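PDB 5LJI: flavodoxin, which binds flavin mononucleotide and probably serves as a low-potential electron donor to redox enzymes. Local coordinates for residues V7-T12 and A55-G60; Y85-S90 and K100-F105. All coordinates share one frame; numbering follows the deposited sequence.

Contact 1: V7-T12 and A55-G60. With FMN (flavin mononucleotide), chain C.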
loop_
_atom_site.group_PDB
_atom_site.type_symbol
_atom_site.label_atom_id
_atom_site.label_comp_id
_atom_site.label_asym_id
_atom_site.label_seq_id
_atom_site.Cartn_x
_atom_site.Cartn_y
_atom_site.Cartn_z
ATOM N N VAL A 7 1.574 0.654 -5.599
ATOM C CA VAL A 7 0.532 0.060 -6.394
ATOM C C VAL A 7 -0.829 0.138 -5.701
ATOM O O VAL A 7 -0.970 -0.272 -4.559
ATOM C CB VAL A 7 0.910 -1.421 -6.730
ATOM C CG1 VAL A 7 -0.207 -2.038 -7.561
ATOM C CG2 VAL A 7 2.236 -1.529 -7.501
ATOM N N PHE A 8 -1.847 0.684 -6.386
ATOM C CA PHE A 8 -3.154 0.921 -5.815
ATOM C C PHE A 8 -4.341 0.312 -6.639
ATOM O O PHE A 8 -4.257 0.135 -7.848
ATOM C CB PHE A 8 -3.380 2.407 -5.606
ATOM C CG PHE A 8 -3.722 3.172 -6.862
ATOM C CD1 PHE A 8 -2.707 3.648 -7.709
ATOM C CD2 PHE A 8 -5.059 3.369 -7.252
ATOM C CE1 PHE A 8 -3.019 4.278 -8.918
ATOM C CE2 PHE A 8 -5.389 4.058 -8.451
ATOM C CZ PHE A 8 -4.354 4.512 -9.286
ATOM N N ALA A 9 -5.437 0.023 -5.948
ATOM C CA ALA A 9 -6.732 -0.265 -6.572
ATOM C C ALA A 9 -7.712 0.715 -5.966
ATOM O O ALA A 9 -7.592 1.045 -4.790
ATOM C CB ALA A 9 -7.166 -1.670 -6.274
ATOM N N SER A 10 -8.580 1.269 -6.797
ATOM C CA SER A 10 -9.584 2.224 -6.354
ATOM C C SER A 10 -10.718 2.272 -7.360
ATOM O O SER A 10 -10.491 2.485 -8.550
ATOM C CB SER A 10 -8.985 3.620 -6.209
ATOM O OG SER A 10 -9.948 4.502 -5.619
HETATM N N MSE A 11 -11.940 2.093 -6.879
HETATM C CA MSE A 11 -13.100 2.131 -7.734
HETATM C C MSE A 11 -13.728 3.488 -7.692
HETATM O O MSE A 11 -14.185 3.983 -8.686
HETATM C CB MSE A 11 -14.067 1.091 -7.210
HETATM C CG MSE A 11 -14.976 0.544 -8.297
HETATM SE SE MSE A 11 -16.002 -0.973 -7.515
HETATM C CE MSE A 11 -17.108 0.017 -6.210
ATOM N N THR A 12 -13.761 4.113 -6.532
ATOM C CA THR A 12 -14.388 5.408 -6.413
ATOM C C THR A 12 -13.428 6.461 -5.924
ATOM O O THR A 12 -13.852 7.509 -5.493
ATOM C CB THR A 12 -15.614 5.329 -5.465
ATOM O OG1 THR A 12 -15.196 5.148 -4.110
ATOM C CG2 THR A 12 -16.510 4.169 -5.866
ATOM N N ALA A 55 -1.677 0.043 -1.744
ATOM C CA ALA A 55 -2.776 0.871 -1.266
ATOM C C ALA A 55 -4.053 0.237 -1.752
ATOM O O ALA A 55 -4.219 0.056 -2.977
ATOM C CB ALA A 55 -2.606 2.274 -1.787
ATOM N N THR A 56 -4.881 -0.310 -0.838
ATOM C CA THR A 56 -6.076 -1.085 -1.273
ATOM C C THR A 56 -7.313 -0.700 -0.552
ATOM O O THR A 56 -7.231 -0.344 0.621
ATOM C CB THR A 56 -6.183 -2.572 -0.824
ATOM O OG1 THR A 56 -5.156 -3.003 0.074
ATOM C CG2 THR A 56 -6.560 -3.456 -1.918
ATOM N N TYR A 57 -8.468 -0.892 -1.192
ATOM C CA TYR A 57 -9.732 -0.842 -0.467
ATOM C C TYR A 57 -10.126 -2.295 -0.123
ATOM O O TYR A 57 -9.455 -3.247 -0.557
ATOM C CB TYR A 57 -10.878 -0.110 -1.227
ATOM C CG TYR A 57 -11.286 -0.684 -2.569
ATOM C CD1 TYR A 57 -10.531 -0.439 -3.739
ATOM C CD2 TYR A 57 -12.424 -1.480 -2.694
ATOM C CE1 TYR A 57 -10.929 -0.994 -4.996
ATOM C CE2 TYR A 57 -12.816 -1.985 -3.937
ATOM C CZ TYR A 57 -12.076 -1.745 -5.080
ATOM O OH TYR A 57 -12.503 -2.282 -6.309
ATOM N N THR A 58 -11.180 -2.436 0.665
ATOM C CA THR A 58 -11.738 -3.761 0.980
ATOM C C THR A 58 -13.189 -3.866 0.572
ATOM O O THR A 58 -13.959 -2.898 0.578
ATOM C CB THR A 58 -11.292 -4.397 2.334
ATOM O OG1 THR A 58 -12.372 -5.075 3.079
ATOM C CG2 THR A 58 -10.478 -3.542 3.185
ATOM N N TYR A 59 -13.502 -5.006 0.017
ATOM C CA TYR A 59 -14.761 -5.112 -0.695
ATOM C C TYR A 59 -15.382 -6.493 -0.453
ATOM O O TYR A 59 -14.890 -7.487 -0.947
ATOM C CB TYR A 59 -14.503 -4.876 -2.190
ATOM C CG TYR A 59 -15.748 -4.465 -2.944
ATOM C CD1 TYR A 59 -16.338 -3.218 -2.737
ATOM C CD2 TYR A 59 -16.353 -5.338 -3.857
ATOM C CE1 TYR A 59 -17.489 -2.850 -3.425
ATOM C CE2 TYR A 59 -17.501 -4.979 -4.545
ATOM C CZ TYR A 59 -18.069 -3.737 -4.326
ATOM O OH TYR A 59 -19.210 -3.372 -5.039
ATOM N N GLY A 60 -16.381 -6.559 0.403
ATOM C CA GLY A 60 -17.074 -7.844 0.679
ATOM C C GLY A 60 -16.296 -8.838 1.533
ATOM O O GLY A 60 -15.156 -8.571 2.005
HETATM N N1 FMN C . -14.944 -1.639 3.856
HETATM C C2 FMN C . -14.322 -2.368 4.776
HETATM O O2 FMN C . -13.501 -1.842 5.584
HETATM N N3 FMN C . -14.600 -3.672 4.866
HETATM C C4 FMN C . -15.501 -4.327 4.103
HETATM O O4 FMN C . -15.792 -5.528 4.284
HETATM C C4A FMN C . -16.199 -3.594 3.066
HETATM N N5 FMN C . -17.101 -4.159 2.252
HETATM C C5A FMN C . -17.708 -3.400 1.339
HETATM C C6 FMN C . -18.620 -3.967 0.496
HETATM C C7 FMN C . -19.242 -3.183 -0.473
HETATM C C7M FMN C . -20.268 -3.792 -1.393
HETATM C C8 FMN C . -18.922 -1.740 -0.604
HETATM C C8M FMN C . -19.600 -0.868 -1.643
HETATM C C9 FMN C . -18.011 -1.165 0.247
HETATM C C9A FMN C . -17.368 -1.949 1.192
HETATM N N10 FMN C . -16.441 -1.392 2.020
HETATM C C10 FMN C . -15.840 -2.171 2.999
HETATM C "C1'" FMN C . -16.069 0.032 1.988
HETATM C "C2'" FMN C . -15.158 0.418 0.795
HETATM O "O2'" FMN C . -13.915 -0.298 0.829
HETATM C "C3'" FMN C . -14.984 1.940 0.887
HETATM O "O3'" FMN C . -16.197 2.406 0.271
HETATM C "C4'" FMN C . -13.750 2.482 0.166
HETATM O "O4'" FMN C . -13.701 3.858 0.462
HETATM C "C5'" FMN C . -13.760 2.255 -1.331
HETATM O "O5'" FMN C . -12.478 2.600 -1.908
HETATM P P FMN C . -12.336 3.348 -3.317
HETATM O O1P FMN C . -13.059 4.676 -3.156
HETATM O O2P FMN C . -12.936 2.514 -4.433
HETATM O O3P FMN C . -10.782 3.587 -3.448
#
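Phe8 and Ala55 meet through their CB atoms, 3.9 Å apart, as partners in two neighbouring parallel strands. The methyl group of Ala9 packs against the Tyr57 ring, with its CB 4.0 Å from Tyr57 CE1. Two backbone bonds flank the Phe8-Ala55 pair: Ala55 N donates to Val7 O at 2.9 Å, and Ala9 N donates to Ala55 O. Beyond them the CA atoms draw apart, and the contact passes to side chains. Tyr57 CG sits between its backbone N and carbonyl carbon (chi1 60°), which lays the ring alongside residues 9-11. Ala9 O and Ser10 N lie at the edge of this ring, while FMN O2P stands over one face, offset toward the rim. Tyr57 OH is hydrogen-bonded to Glu67 OE2. The selenomethionine Met11 bends at chi3 (67°), and its SE lies 5.1 Å from the centroid of the Tyr59 ring, an oblique Met-aromatic contact. Tyr59 CE1 also reaches the flavin at C8, 3.4 Å away.

The polar edge is the FMN phosphate. O2P takes two backbone N-H groups, from Met11 N at 2.7 Å and Thr12 N at 2.8 Å. The hydroxyls of Ser10 and Thr12 face O3P and O1P, at modelled distances that are doubtfully short. This is the phosphate-binding loop that follows the first strand in flavodoxins; Asn14 and Thr15 add further bonds to FMN. Thr58 O accepts a bond from the ribityl O2'. Helix 14-28 packs on Phe8 and Tyr57, helix 100-111 touches Thr56 and Thr58, and strands 32-37 and 84-91 continue the sheet beyond these two strands.

Contact 2: Y85-S90 and K100-F105. With FMN (flavin mononucleotide), chain C.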
loop_
_atom_site.group_PDB
_atom_site.type_symbol
_atom_site.label_atom_id
_atom_site.label_comp_id
_atom_site.label_asym_id
_atom_site.label_seq_id
_atom_site.Cartn_x
_atom_site.Cartn_y
_atom_site.Cartn_z
ATOM N N TYR A 85 8.550 -2.620 3.069
ATOM C CA TYR A 85 7.163 -2.576 2.617
ATOM C C TYR A 85 6.323 -1.809 3.600
ATOM O O TYR A 85 6.702 -1.684 4.760
ATOM C CB TYR A 85 6.603 -3.976 2.391
ATOM C CG TYR A 85 6.107 -4.713 3.630
ATOM C CD1 TYR A 85 4.800 -4.505 4.088
ATOM C CD2 TYR A 85 6.931 -5.599 4.358
ATOM C CE1 TYR A 85 4.325 -5.129 5.197
ATOM C CE2 TYR A 85 6.429 -6.290 5.485
ATOM C CZ TYR A 85 5.129 -6.028 5.881
ATOM O OH TYR A 85 4.541 -6.587 6.958
ATOM N N GLY A 86 5.193 -1.288 3.119
ATOM C CA GLY A 86 4.162 -0.704 3.944
ATOM C C GLY A 86 2.870 -0.861 3.197
ATOM O O GLY A 86 2.882 -1.026 1.959
ATOM N N VAL A 87 1.769 -0.865 3.947
ATOM C CA VAL A 87 0.413 -1.085 3.420
ATOM C C VAL A 87 -0.514 -0.019 3.972
ATOM O O VAL A 87 -0.472 0.298 5.173
ATOM C CB VAL A 87 -0.149 -2.512 3.724
ATOM C CG1 VAL A 87 -1.378 -2.807 2.884
ATOM C CG2 VAL A 87 0.864 -3.610 3.421
ATOM N N VAL A 88 -1.335 0.552 3.078
ATOM C CA VAL A 88 -2.384 1.512 3.453
ATOM C C VAL A 88 -3.665 1.171 2.717
ATOM O O VAL A 88 -3.638 0.451 1.712
ATOM C CB VAL A 88 -1.985 2.972 3.100
ATOM C CG1 VAL A 88 -0.656 3.361 3.784
ATOM C CG2 VAL A 88 -1.922 3.209 1.584
ATOM N N GLY A 89 -4.782 1.723 3.161
ATOM C CA GLY A 89 -6.060 1.312 2.618
ATOM C C GLY A 89 -7.208 2.205 3.029
ATOM O O GLY A 89 -7.112 2.928 3.995
ATOM N N SER A 90 -8.293 2.126 2.266
ATOM C CA SER A 90 -9.541 2.723 2.598
ATOM C C SER A 90 -10.556 1.606 2.746
ATOM O O SER A 90 -10.596 0.653 1.993
ATOM C CB SER A 90 -10.059 3.683 1.526
ATOM O OG SER A 90 -11.269 4.288 1.939
ATOM N N LYS A 100 -9.760 -4.836 6.234
ATOM C CA LYS A 100 -9.167 -6.179 6.079
ATOM C C LYS A 100 -8.187 -6.455 4.975
ATOM O O LYS A 100 -7.228 -7.232 5.168
ATOM C CB LYS A 100 -10.263 -7.156 5.801
ATOM C CG LYS A 100 -10.698 -7.861 7.010
ATOM C CD LYS A 100 -9.798 -9.015 7.324
ATOM C CE LYS A 100 -10.692 -10.052 7.980
ATOM N NZ LYS A 100 -10.298 -11.445 7.599
ATOM N N ALA A 101 -8.430 -5.921 3.784
ATOM C CA ALA A 101 -7.482 -6.190 2.658
ATOM C C ALA A 101 -6.109 -5.667 3.027
ATOM O O ALA A 101 -5.095 -6.220 2.600
ATOM C CB ALA A 101 -7.957 -5.675 1.282
ATOM N N VAL A 102 -6.063 -4.621 3.845
ATOM C CA VAL A 102 -4.768 -4.123 4.364
ATOM C C VAL A 102 -4.014 -5.214 5.178
ATOM O O VAL A 102 -2.838 -5.478 4.941
ATOM C CB VAL A 102 -4.941 -2.839 5.220
ATOM C CG1 VAL A 102 -3.642 -2.537 5.954
ATOM C CG2 VAL A 102 -5.336 -1.644 4.338
ATOM N N ASP A 103 -4.690 -5.814 6.159
ATOM C CA ASP A 103 -4.124 -6.950 6.891
ATOM C C ASP A 103 -3.757 -8.138 5.987
ATOM O O ASP A 103 -2.734 -8.822 6.193
ATOM C CB ASP A 103 -5.132 -7.472 7.917
ATOM C CG ASP A 103 -5.451 -6.471 8.996
ATOM O OD1 ASP A 103 -4.725 -5.473 9.235
ATOM O OD2 ASP A 103 -6.492 -6.683 9.617
ATOM N N ASP A 104 -4.576 -8.412 4.988
ATOM C CA ASP A 104 -4.234 -9.475 4.064
ATOM C C ASP A 104 -2.930 -9.170 3.357
ATOM O O ASP A 104 -2.037 -10.033 3.272
ATOM C CB ASP A 104 -5.336 -9.708 3.043
ATOM C CG ASP A 104 -6.653 -10.082 3.686
ATOM O OD1 ASP A 104 -6.623 -10.636 4.786
ATOM O OD2 ASP A 104 -7.742 -9.837 3.110
ATOM N N PHE A 105 -2.789 -7.962 2.812
ATOM C CA PHE A 105 -1.544 -7.625 2.077
ATOM C C PHE A 105 -0.341 -7.610 3.011
ATOM O O PHE A 105 0.793 -7.872 2.606
ATOM C CB PHE A 105 -1.636 -6.272 1.325
ATOM C CG PHE A 105 -2.078 -6.416 -0.099
ATOM C CD1 PHE A 105 -1.166 -6.818 -1.091
ATOM C CD2 PHE A 105 -3.359 -6.187 -0.451
ATOM C CE1 PHE A 105 -1.556 -7.008 -2.414
ATOM C CE2 PHE A 105 -3.776 -6.365 -1.793
ATOM C CZ PHE A 105 -2.881 -6.796 -2.767
HETATM N N1 FMN C . -14.944 -1.639 3.856
HETATM C C2 FMN C . -14.322 -2.368 4.776
HETATM O O2 FMN C . -13.501 -1.842 5.584
HETATM N N3 FMN C . -14.600 -3.672 4.866
HETATM C C4 FMN C . -15.501 -4.327 4.103
HETATM O O4 FMN C . -15.792 -5.528 4.284
HETATM C C4A FMN C . -16.199 -3.594 3.066
HETATM N N5 FMN C . -17.101 -4.159 2.252
HETATM C C5A FMN C . -17.708 -3.400 1.339
HETATM C C6 FMN C . -18.620 -3.967 0.496
HETATM C C7 FMN C . -19.242 -3.183 -0.473
HETATM C C7M FMN C . -20.268 -3.792 -1.393
HETATM C C8 FMN C . -18.922 -1.740 -0.604
HETATM C C8M FMN C . -19.600 -0.868 -1.643
HETATM C C9 FMN C . -18.011 -1.165 0.247
HETATM C C9A FMN C . -17.368 -1.949 1.192
HETATM N N10 FMN C . -16.441 -1.392 2.020
HETATM C C10 FMN C . -15.840 -2.171 2.999
HETATM C "C1'" FMN C . -16.069 0.032 1.988
HETATM C "C2'" FMN C . -15.158 0.418 0.795
HETATM O "O2'" FMN C . -13.915 -0.298 0.829
HETATM C "C3'" FMN C . -14.984 1.940 0.887
HETATM O "O3'" FMN C . -16.197 2.406 0.271
HETATM C "C4'" FMN C . -13.750 2.482 0.166
HETATM O "O4'" FMN C . -13.701 3.858 0.462
HETATM C "C5'" FMN C . -13.760 2.255 -1.331
HETATM O "O5'" FMN C . -12.478 2.600 -1.908
HETATM P P FMN C . -12.336 3.348 -3.317
HETATM O O1P FMN C . -13.059 4.676 -3.156
HETATM O O2P FMN C . -12.936 2.514 -4.433
HETATM O O3P FMN C . -10.782 3.587 -3.448
#
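Gly89 lets Val102 come right up to the strand backbone. Val102 CG2 lies 3.5 Å from Gly89 CA, on the side where a CB would point, and the CA atoms of the two residues are only 5.9 Å apart. The same methyl touches Val88 C at 3.7 Å. Val102 divides its two branches between neighbouring sites. CG1 is anti to the backbone N (chi1 168°) and meets Val87 CG1 at 3.8 Å, while CG2 rests on the glycine.

Val87 makes its closest contacts through CG1, which touches Val102 CG1, the backbone Val102 O and Phe105 CB, the last at 3.8 Å. The side chains of Val87 and Phe105 cross at about a right angle. The ring of Phe105 leads away from the strand and stacks edge-to-face with Tyr72. No hydrogen bond links the two segments; all touching residues are buried.

The helix runs nearly antiparallel to the strand, at 164°, with a closest axis approach of 7.6 Å. Val88 points away from helix 100-111, and its side chain packs on Ile18 of helix 14-28. At the segment end, Ser90 OG accepts a bond from FMN O4' at 2.9 Å and is also hydrogen-bonded to Leu125 O. The strand and helix are the first two elements of a beta-alpha-beta unit completed by strand 115-124, as in the flavodoxin-like fold, with FMN bound at the C-terminal end of the strand.

Overall arrangement
Contact 1 comes first along the chain and closes before contact 2 opens. Their centres are about 10 Å apart. They share one five-stranded parallel sheet of order 2-1-3-4-5: contact 1 pairs strands 3-8 and 51-57, and contact 2 lays helix 100-111 on strand 84-91. Strands 51-57 and 84-91 are neighbours, joined by the probable hydrogen bonds Thr56 N to Val88 O and Thr56 O to Ser90 N. Thr58 also packs against Ala101. Both contacts reach FMN at the C-terminal ends of the strands. Contact 1 holds phosphate, ribityl and flavin, whereas contact 2 adds a ribityl bond, so three inner strands and the loops after them supply much of the cofactor site.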